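Local coordinates for hypothetical protein BT_3535 (Bacteroides thetaiotaomicron VPI-5482, PDB 3KNY) that is of unknown function, a two-domain protein probably lipid-modified and attached to the membrane in its natural form, at residues A[54-59]-A[94-99]. Numbering follows the deposited sequence.
Sequences EINYSF and FLNIAD
Asn56 N donates to Leu95 O at 2.9 Å, nearly straight at the hydrogen (169°). One residue pair back, Leu95 N reaches Glu54 O at 3.0 Å, and Phe94 CA adds a CA-H...O contact to the same oxygen. These links set a parallel register, Glu54 beside Phe94 and Ile55 beside Leu95. On the face carrying Glu54 and Phe94, the extended glutamate passes obliquely by the ring, Glu54 OE1 lying 3.5 Å from Phe94 CE1 with carboxylate and ring planes only 19° apart. That carboxylate finds its hydrogen bonds outside the pair, OE1 with Tyr91 OH and OE2 with Met15 N. On the other face Ile55 CG1 meets Leu95 CD2 at 4.2 Å. Past Asn56 the ladder between these two segments gives way to side-chain contacts. Asn56 CB rests 3.5 Å from Asn96 OD1, the two amide planes nearly perpendicular, while Asn56 OD1 accepts from Ser58 N in an Asx turn. Phe59, with CG between its own backbone N and carbonyl carbon (chi1 78°), lays one ring face over Ile97: Ile97 CB sits 3.7 Å from the Phe59 ring centroid in a CH-pi contact, Ile97 CG1 lies against CD1 and CE1 of the ring, and Ile97 CG2 is nearest the ring's CG and CD2. An alanine at Phe59 would probably leave Ile97 CG1 and CG2 without their aromatic cover and open a gap beside them. The contact joins the two strands of a beta-alpha-beta unit whose connection contains helix 66-84. Trp46 and Met49 of helix 40-49 pack on the face of Ile55 and Leu95, Ile72 of helix 66-84 touches both Phe59 and Ile97, and strand 204-217 continues the sheet beside strand 93-97, again in parallel.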
loop_
_atom_site.group_PDB
_atom_site.type_symbol
_atom_site.label_atom_id
_atom_site.label_comp_id
_atom_site.label_asym_id
_atom_site.label_seq_id
_atom_site.Cartn_x
_atom_site.Cartn_y
_atom_site.Cartn_z
ATOM N N GLU A 54 5.912 -4.078 -2.580
ATOM C CA GLU A 54 4.989 -4.813 -3.397
ATOM C C GLU A 54 4.001 -3.775 -3.847
ATOM O O GLU A 54 3.259 -3.238 -3.034
ATOM C CB GLU A 54 4.376 -5.966 -2.626
ATOM C CG GLU A 54 5.413 -7.081 -2.424
ATOM C CD GLU A 54 4.976 -8.168 -1.462
ATOM O OE1 GLU A 54 4.310 -7.836 -0.435
ATOM O OE2 GLU A 54 5.332 -9.345 -1.729
ATOM N N ILE A 55 4.022 -3.496 -5.153
ATOM C CA ILE A 55 3.450 -2.282 -5.729
ATOM C C ILE A 55 2.121 -2.507 -6.463
ATOM O O ILE A 55 1.951 -3.453 -7.216
ATOM C CB ILE A 55 4.480 -1.640 -6.706
ATOM C CG1 ILE A 55 5.826 -1.421 -6.000
ATOM C CG2 ILE A 55 3.969 -0.328 -7.256
ATOM C CD1 ILE A 55 6.984 -0.893 -6.892
ATOM N N ASN A 56 1.172 -1.623 -6.221
ATOM C CA ASN A 56 -0.073 -1.610 -6.966
ATOM C C ASN A 56 0.078 -0.562 -8.061
ATOM O O ASN A 56 0.247 0.614 -7.767
ATOM C CB ASN A 56 -1.264 -1.278 -6.067
ATOM C CG ASN A 56 -2.552 -1.161 -6.844
ATOM O OD1 ASN A 56 -2.536 -0.784 -8.002
ATOM N ND2 ASN A 56 -3.671 -1.476 -6.215
ATOM N N TYR A 57 -0.008 -1.006 -9.319
ATOM C CA TYR A 57 0.181 -0.140 -10.496
ATOM C C TYR A 57 -1.126 0.461 -11.030
ATOM O O TYR A 57 -1.112 1.111 -12.065
ATOM C CB TYR A 57 0.947 -0.898 -11.602
ATOM C CG TYR A 57 2.402 -1.188 -11.237
ATOM C CD1 TYR A 57 3.391 -0.202 -11.361
ATOM C CD2 TYR A 57 2.786 -2.438 -10.750
ATOM C CE1 TYR A 57 4.743 -0.458 -11.009
ATOM C CE2 TYR A 57 4.130 -2.701 -10.384
ATOM C CZ TYR A 57 5.099 -1.706 -10.524
ATOM O OH TYR A 57 6.408 -1.979 -10.162
ATOM N N SER A 58 -2.236 0.297 -10.307
ATOM C CA SER A 58 -3.550 0.793 -10.754
ATOM C C SER A 58 -3.536 2.241 -11.260
ATOM O O SER A 58 -4.360 2.612 -12.085
ATOM C CB SER A 58 -4.594 0.707 -9.633
ATOM O OG SER A 58 -4.421 1.792 -8.715
ATOM N N PHE A 59 -2.627 3.060 -10.754
ATOM C CA PHE A 59 -2.584 4.459 -11.152
ATOM C C PHE A 59 -2.176 4.735 -12.594
ATOM O O PHE A 59 -2.416 5.827 -13.109
ATOM C CB PHE A 59 -1.634 5.214 -10.251
ATOM C CG PHE A 59 -0.189 5.012 -10.584
ATOM C CD1 PHE A 59 0.471 3.842 -10.212
ATOM C CD2 PHE A 59 0.525 6.013 -11.245
ATOM C CE1 PHE A 59 1.818 3.665 -10.499
ATOM C CE2 PHE A 59 1.868 5.845 -11.530
ATOM C CZ PHE A 59 2.519 4.666 -11.153
ATOM N N PHE A 94 3.625 -2.798 1.316
ATOM C CA PHE A 94 2.893 -2.474 0.101
ATOM C C PHE A 94 3.076 -1.007 -0.292
ATOM O O PHE A 94 3.519 -0.207 0.541
ATOM C CB PHE A 94 1.434 -2.778 0.307
ATOM C CG PHE A 94 1.179 -4.195 0.709
ATOM C CD1 PHE A 94 1.379 -5.222 -0.194
ATOM C CD2 PHE A 94 0.753 -4.507 1.999
ATOM C CE1 PHE A 94 1.148 -6.542 0.156
ATOM C CE2 PHE A 94 0.507 -5.840 2.368
ATOM C CZ PHE A 94 0.708 -6.860 1.434
ATOM N N LEU A 95 2.790 -0.683 -1.568
ATOM C CA LEU A 95 2.844 0.693 -2.087
ATOM C C LEU A 95 1.677 0.971 -3.042
ATOM O O LEU A 95 1.397 0.160 -3.909
ATOM C CB LEU A 95 4.165 0.945 -2.808
ATOM C CG LEU A 95 4.452 2.368 -3.310
ATOM C CD1 LEU A 95 4.580 3.305 -2.130
ATOM C CD2 LEU A 95 5.725 2.410 -4.198
ATOM N N ASN A 96 0.980 2.091 -2.833
ATOM C CA ASN A 96 -0.065 2.614 -3.729
ATOM C C ASN A 96 0.356 3.979 -4.150
ATOM O O ASN A 96 1.043 4.680 -3.403
ATOM C CB ASN A 96 -1.382 2.891 -3.029
ATOM C CG ASN A 96 -2.098 1.666 -2.649
ATOM O OD1 ASN A 96 -1.944 0.616 -3.254
ATOM N ND2 ASN A 96 -2.905 1.779 -1.632
ATOM N N ILE A 97 -0.109 4.377 -5.328
ATOM C CA ILE A 97 0.139 5.691 -5.859
ATOM C C ILE A 97 -1.234 6.338 -5.917
ATOM O O ILE A 97 -2.124 5.855 -6.631
ATOM C CB ILE A 97 0.765 5.592 -7.242
ATOM C CG1 ILE A 97 1.828 4.468 -7.270
ATOM C CG2 ILE A 97 1.316 6.958 -7.668
ATOM C CD1 ILE A 97 2.984 4.681 -6.387
ATOM N N ALA A 98 -1.424 7.395 -5.128
ATOM C CA ALA A 98 -2.718 8.064 -5.062
ATOM C C ALA A 98 -3.014 8.718 -6.401
ATOM O O ALA A 98 -2.097 9.032 -7.177
ATOM C CB ALA A 98 -2.730 9.098 -3.973
ATOM N N ASP A 99 -4.301 8.906 -6.679
ATOM C CA ASP A 99 -4.724 9.606 -7.883
ATOM C C ASP A 99 -4.412 11.096 -7.757
ATOM O O ASP A 99 -4.038 11.590 -6.686
ATOM C CB ASP A 99 -6.225 9.428 -8.097
ATOM C CG ASP A 99 -6.591 8.048 -8.592
ATOM O OD1 ASP A 99 -5.993 7.577 -9.583
ATOM O OD2 ASP A 99 -7.503 7.443 -7.997
#